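Glutathione S-transferase family protein (Populus trichocarpa, PDB 5F06) probably conjugates glutathione to electrophilic substrates with release of a halide, as a cytoplasmic detoxifying transferase of the Phi class. Local coordinates at residues Arg106-Phe118 with Ile133-Tyr147. Sequence-based numbering, arbitrary orientation.
Sequences RYNPAIAPIVFQF and IDDNVEKLGKVLDIY
R106 carries its carbonyl to V143 CG2 where, in the all-helical C-terminal domain of the glutathione transferase fold, segments 106-118 and 133-147 run roughly antiparallel, their axes approaching to 8.3 Å at 148°; its guanidinium leads away to a salt bridge with E65 and a hydrogen bond with Q52, both of the second subunit. Y107, its CG anti to the backbone N (chi1 -166°), lays its ring among L140, V143, L144 and Y147. L140 CD1 sits over one face, 4.0 Å from the ring centroid, L144 CD2 lies at the edge, and the Y147 ring is almost parallel (planes at 12°) but displaced. Y107 OH is hydrogen-bonded to T173 OG1. A leucine here has neither ring nor hydroxyl, and would probably open a gap beside L140 CD1 and Y147 and leave T173 OG1 without its mate. A110 brings the backbones close, its CB 4.1 Å from L140 CB, while its buried carbonyl O finds no polar partner and faces N136 CB at 3.3 Å. The P113 ring then packs across the N136 amide, whose ND2 donates a hydrogen bond to I132 O. The I114 side chain is a knob among I133, N136, V137 and L140. I133 CD1 covers one face of the F118 ring, 3.6 Å from F118 CZ.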
loop_
_atom_site.group_PDB
_atom_site.type_symbol
_atom_site.label_atom_id
_atom_site.label_comp_id
_atom_site.label_asym_id
_atom_site.label_seq_id
_atom_site.Cartn_x
_atom_site.Cartn_y
_atom_site.Cartn_z
ATOM N N ARG A 106 -0.670 -3.561 6.714
ATOM C CA ARG A 106 -0.775 -4.364 7.931
ATOM C C ARG A 106 -0.462 -5.848 7.696
ATOM O O ARG A 106 0.361 -6.418 8.407
ATOM C CB ARG A 106 -2.168 -4.200 8.540
ATOM C CG ARG A 106 -2.496 -2.744 8.861
ATOM C CD ARG A 106 -3.770 -2.588 9.654
ATOM N NE ARG A 106 -3.989 -1.193 10.043
ATOM C CZ ARG A 106 -3.453 -0.616 11.115
ATOM N NH1 ARG A 106 -2.654 -1.304 11.925
ATOM N NH2 ARG A 106 -3.715 0.654 11.382
ATOM N N TYR A 107 -1.088 -6.473 6.702
ATOM C CA TYR A 107 -0.856 -7.891 6.450
ATOM C C TYR A 107 0.519 -8.140 5.809
ATOM O O TYR A 107 1.308 -8.940 6.316
ATOM C CB TYR A 107 -1.960 -8.465 5.560
ATOM C CG TYR A 107 -2.018 -9.979 5.508
ATOM C CD1 TYR A 107 -1.292 -10.693 4.561
ATOM C CD2 TYR A 107 -2.818 -10.693 6.390
ATOM C CE1 TYR A 107 -1.351 -12.077 4.503
ATOM C CE2 TYR A 107 -2.887 -12.075 6.338
ATOM C CZ TYR A 107 -2.155 -12.761 5.393
ATOM O OH TYR A 107 -2.221 -14.135 5.350
ATOM N N ASN A 108 0.814 -7.449 4.715
ATOM C CA ASN A 108 2.023 -7.749 3.951
ATOM C C ASN A 108 3.329 -7.489 4.717
ATOM O O ASN A 108 4.261 -8.285 4.621
ATOM C CB ASN A 108 2.042 -6.964 2.640
ATOM C CG ASN A 108 3.133 -7.446 1.700
ATOM O OD1 ASN A 108 3.149 -8.612 1.294
ATOM N ND2 ASN A 108 4.058 -6.558 1.358
ATOM N N PRO A 109 3.405 -6.381 5.474
ATOM C CA PRO A 109 4.655 -6.119 6.200
ATOM C C PRO A 109 4.955 -7.168 7.272
ATOM O O PRO A 109 6.103 -7.283 7.696
ATOM C CB PRO A 109 4.417 -4.744 6.835
ATOM C CG PRO A 109 3.334 -4.124 6.035
ATOM C CD PRO A 109 2.461 -5.258 5.598
ATOM N N ALA A 110 3.936 -7.912 7.695
ATOM C CA ALA A 110 4.102 -8.952 8.705
ATOM C C ALA A 110 4.375 -10.324 8.078
ATOM O O ALA A 110 5.167 -11.098 8.608
ATOM C CB ALA A 110 2.865 -9.014 9.603
ATOM N N ILE A 111 3.735 -10.627 6.951
ATOM C CA ILE A 111 3.900 -11.949 6.340
ATOM C C ILE A 111 5.128 -12.016 5.427
ATOM O O ILE A 111 5.758 -13.069 5.303
ATOM C CB ILE A 111 2.641 -12.370 5.540
ATOM C CG1 ILE A 111 2.737 -13.845 5.155
ATOM C CG2 ILE A 111 2.437 -11.485 4.315
ATOM C CD1 ILE A 111 1.423 -14.453 4.729
ATOM N N ALA A 112 5.486 -10.898 4.802
ATOM C CA ALA A 112 6.604 -10.904 3.860
ATOM C C ALA A 112 7.914 -11.382 4.513
ATOM O O ALA A 112 8.610 -12.223 3.943
ATOM C CB ALA A 112 6.788 -9.519 3.239
ATOM N N PRO A 113 8.256 -10.863 5.706
ATOM C CA PRO A 113 9.522 -11.295 6.311
ATOM C C PRO A 113 9.544 -12.784 6.663
ATOM O O PRO A 113 10.605 -13.409 6.622
ATOM C CB PRO A 113 9.620 -10.442 7.584
ATOM C CG PRO A 113 8.686 -9.313 7.379
ATOM C CD PRO A 113 7.579 -9.853 6.535
ATOM N N ILE A 114 8.392 -13.342 7.012
ATOM C CA ILE A 114 8.313 -14.764 7.330
ATOM C C ILE A 114 8.717 -15.579 6.106
ATOM O O ILE A 114 9.577 -16.458 6.182
ATOM C CB ILE A 114 6.889 -15.167 7.780
ATOM C CG1 ILE A 114 6.494 -14.386 9.034
ATOM C CG2 ILE A 114 6.813 -16.666 8.028
ATOM C CD1 ILE A 114 5.036 -14.566 9.454
ATOM N N VAL A 115 8.102 -15.265 4.972
ATOM C CA VAL A 115 8.339 -16.008 3.745
ATOM C C VAL A 115 9.757 -15.759 3.244
ATOM O O VAL A 115 10.399 -16.666 2.707
ATOM C CB VAL A 115 7.308 -15.628 2.660
ATOM C CG1 VAL A 115 7.677 -16.218 1.305
ATOM C CG2 VAL A 115 5.922 -16.100 3.079
ATOM N N PHE A 116 10.242 -14.533 3.422
ATOM C CA PHE A 116 11.596 -14.190 3.012
ATOM C C PHE A 116 12.604 -15.078 3.730
ATOM O O PHE A 116 13.503 -15.647 3.112
ATOM C CB PHE A 116 11.907 -12.721 3.301
ATOM C CG PHE A 116 13.304 -12.318 2.918
ATOM C CD1 PHE A 116 13.575 -11.835 1.648
ATOM C CD2 PHE A 116 14.347 -12.431 3.824
ATOM C CE1 PHE A 116 14.862 -11.469 1.291
ATOM C CE2 PHE A 116 15.631 -12.068 3.473
ATOM C CZ PHE A 116 15.891 -11.586 2.206
ATOM N N GLN A 117 12.451 -15.191 5.041
ATOM C CA GLN A 117 13.387 -15.966 5.846
ATOM C C GLN A 117 13.373 -17.450 5.465
ATOM O O GLN A 117 14.428 -18.080 5.354
ATOM C CB GLN A 117 13.071 -15.792 7.334
ATOM C CG GLN A 117 13.477 -14.430 7.898
ATOM C CD GLN A 117 14.954 -14.133 7.711
ATOM O OE1 GLN A 117 15.798 -15.021 7.827
ATOM N NE2 GLN A 117 15.273 -12.876 7.408
ATOM N N PHE A 118 12.185 -18.005 5.248
ATOM C CA PHE A 118 12.064 -19.408 4.882
ATOM C C PHE A 118 12.501 -19.715 3.442
ATOM O O PHE A 118 13.164 -20.721 3.198
ATOM C CB PHE A 118 10.616 -19.882 5.071
ATOM C CG PHE A 118 10.253 -20.198 6.498
ATOM C CD1 PHE A 118 10.856 -21.248 7.168
ATOM C CD2 PHE A 118 9.286 -19.458 7.160
ATOM C CE1 PHE A 118 10.515 -21.546 8.479
ATOM C CE2 PHE A 118 8.942 -19.748 8.467
ATOM C CZ PHE A 118 9.553 -20.797 9.125
ATOM N N ILE A 133 11.487 -14.609 12.143
ATOM C CA ILE A 133 10.291 -15.426 11.940
ATOM C C ILE A 133 9.329 -15.282 13.123
ATOM O O ILE A 133 8.159 -14.944 12.936
ATOM C CB ILE A 133 10.655 -16.918 11.736
ATOM C CG1 ILE A 133 11.430 -17.092 10.427
ATOM C CG2 ILE A 133 9.396 -17.801 11.717
ATOM C CD1 ILE A 133 12.077 -18.456 10.264
ATOM N N ASP A 134 9.823 -15.524 14.334
ATOM C CA ASP A 134 8.965 -15.534 15.521
ATOM C C ASP A 134 8.307 -14.179 15.760
ATOM O O ASP A 134 7.117 -14.102 16.067
ATOM C CB ASP A 134 9.765 -15.943 16.761
ATOM C CG ASP A 134 10.215 -17.392 16.717
ATOM O OD1 ASP A 134 9.796 -18.124 15.797
ATOM O OD2 ASP A 134 10.983 -17.799 17.614
ATOM N N ASP A 135 9.088 -13.115 15.625
ATOM C CA ASP A 135 8.583 -11.762 15.814
ATOM C C ASP A 135 7.417 -11.460 14.871
ATOM O O ASP A 135 6.397 -10.905 15.279
ATOM C CB ASP A 135 9.705 -10.750 15.592
ATOM C CG ASP A 135 9.247 -9.321 15.773
ATOM O OD1 ASP A 135 8.455 -9.058 16.703
ATOM O OD2 ASP A 135 9.682 -8.457 14.982
ATOM N N ASN A 136 7.570 -11.832 13.608
ATOM C CA ASN A 136 6.565 -11.503 12.608
ATOM C C ASN A 136 5.380 -12.470 12.640
ATOM O O ASN A 136 4.272 -12.113 12.238
ATOM C CB ASN A 136 7.200 -11.472 11.222
ATOM C CG ASN A 136 8.021 -10.216 10.991
ATOM O OD1 ASN A 136 7.472 -9.147 10.724
ATOM N ND2 ASN A 136 9.340 -10.335 11.102
ATOM N N VAL A 137 5.608 -13.687 13.128
ATOM C CA VAL A 137 4.512 -14.619 13.359
ATOM C C VAL A 137 3.602 -14.036 14.442
ATOM O O VAL A 137 2.376 -14.144 14.364
ATOM C CB VAL A 137 5.029 -16.023 13.766
ATOM C CG1 VAL A 137 3.944 -16.845 14.447
ATOM C CG2 VAL A 137 5.553 -16.761 12.547
ATOM N N GLU A 138 4.208 -13.398 15.440
ATOM C CA GLU A 138 3.452 -12.736 16.495
ATOM C C GLU A 138 2.666 -11.558 15.921
ATOM O O GLU A 138 1.484 -11.380 16.223
ATOM C CB GLU A 138 4.389 -12.267 17.606
ATOM C CG GLU A 138 3.689 -11.649 18.799
ATOM C CD GLU A 138 4.646 -11.380 19.944
ATOM O OE1 GLU A 138 5.424 -10.408 19.855
ATOM O OE2 GLU A 138 4.629 -12.151 20.925
ATOM N N LYS A 139 3.329 -10.763 15.087
ATOM C CA LYS A 139 2.692 -9.614 14.451
ATOM C C LYS A 139 1.561 -10.048 13.526
ATOM O O LYS A 139 0.485 -9.451 13.535
ATOM C CB LYS A 139 3.721 -8.796 13.668
ATOM C CG LYS A 139 4.681 -8.016 14.550
ATOM C CD LYS A 139 5.734 -7.288 13.727
ATOM C CE LYS A 139 6.628 -6.431 14.610
ATOM N NZ LYS A 139 7.762 -5.836 13.854
ATOM N N LEU A 140 1.800 -11.082 12.729
ATOM C CA LEU A 140 0.781 -11.562 11.804
ATOM C C LEU A 140 -0.413 -12.122 12.565
ATOM O O LEU A 140 -1.558 -11.956 12.144
ATOM C CB LEU A 140 1.347 -12.629 10.869
ATOM C CG LEU A 140 0.375 -13.154 9.805
ATOM C CD1 LEU A 140 -0.167 -12.021 8.960
ATOM C CD2 LEU A 140 1.057 -14.193 8.930
ATOM N N GLY A 141 -0.140 -12.783 13.685
ATOM C CA GLY A 141 -1.191 -13.334 14.520
ATOM C C GLY A 141 -2.154 -12.258 14.989
ATOM O O GLY A 141 -3.365 -12.476 15.036
ATOM N N LYS A 142 -1.618 -11.090 15.321
ATOM C CA LYS A 142 -2.440 -9.988 15.810
ATOM C C LYS A 142 -3.277 -9.381 14.684
ATOM O O LYS A 142 -4.427 -8.992 14.897
ATOM C CB LYS A 142 -1.562 -8.928 16.471
ATOM C CG LYS A 142 -1.289 -9.228 17.936
ATOM C CD LYS A 142 -0.101 -8.453 18.477
ATOM C CE LYS A 142 0.048 -8.676 19.973
ATOM N NZ LYS A 142 1.434 -8.408 20.443
ATOM N N VAL A 143 -2.709 -9.310 13.485
ATOM C CA VAL A 143 -3.492 -8.923 12.320
ATOM C C VAL A 143 -4.591 -9.958 12.098
ATOM O O VAL A 143 -5.747 -9.606 11.850
ATOM C CB VAL A 143 -2.625 -8.801 11.050
ATOM C CG1 VAL A 143 -3.490 -8.507 9.833
ATOM C CG2 VAL A 143 -1.582 -7.713 11.229
ATOM N N LEU A 144 -4.233 -11.236 12.205
ATOM C CA LEU A 144 -5.182 -12.306 11.925
ATOM C C LEU A 144 -6.264 -12.411 12.993
ATOM O O LEU A 144 -7.323 -12.986 12.740
ATOM C CB LEU A 144 -4.461 -13.646 11.779
ATOM C CG LEU A 144 -3.681 -13.850 10.476
ATOM C CD1 LEU A 144 -2.982 -15.207 10.499
ATOM C CD2 LEU A 144 -4.574 -13.734 9.238
ATOM N N ASP A 145 -6.003 -11.878 14.185
ATOM C CA ASP A 145 -7.030 -11.825 15.222
ATOM C C ASP A 145 -8.163 -10.902 14.779
ATOM O O ASP A 145 -9.337 -11.172 15.034
ATOM C CB ASP A 145 -6.454 -11.342 16.553
ATOM C CG ASP A 145 -5.576 -12.378 17.231
ATOM O OD1 ASP A 145 -5.660 -13.578 16.887
ATOM O OD2 ASP A 145 -4.806 -11.988 18.134
ATOM N N ILE A 146 -7.804 -9.811 14.112
ATOM C CA ILE A 146 -8.797 -8.885 13.581
ATOM C C ILE A 146 -9.527 -9.526 12.398
ATOM O O ILE A 146 -10.744 -9.375 12.257
ATOM C CB ILE A 146 -8.152 -7.554 13.139
ATOM C CG1 ILE A 146 -7.419 -6.891 14.309
ATOM C CG2 ILE A 146 -9.204 -6.600 12.557
ATOM C CD1 ILE A 146 -8.317 -6.482 15.470
ATOM N N TYR A 147 -8.782 -10.237 11.552
ATOM C CA TYR A 147 -9.370 -10.945 10.413
ATOM C C TYR A 147 -10.394 -11.977 10.884
ATOM O O TYR A 147 -11.457 -12.133 10.286
ATOM C CB TYR A 147 -8.290 -11.644 9.579
ATOM C CG TYR A 147 -7.532 -10.739 8.625
ATOM C CD1 TYR A 147 -7.384 -9.381 8.882
ATOM C CD2 TYR A 147 -6.970 -11.248 7.461
ATOM C CE1 TYR A 147 -6.693 -8.555 8.006
ATOM C CE2 TYR A 147 -6.279 -10.431 6.583
ATOM C CZ TYR A 147 -6.139 -9.088 6.861
ATOM O OH TYR A 147 -5.452 -8.278 5.979
#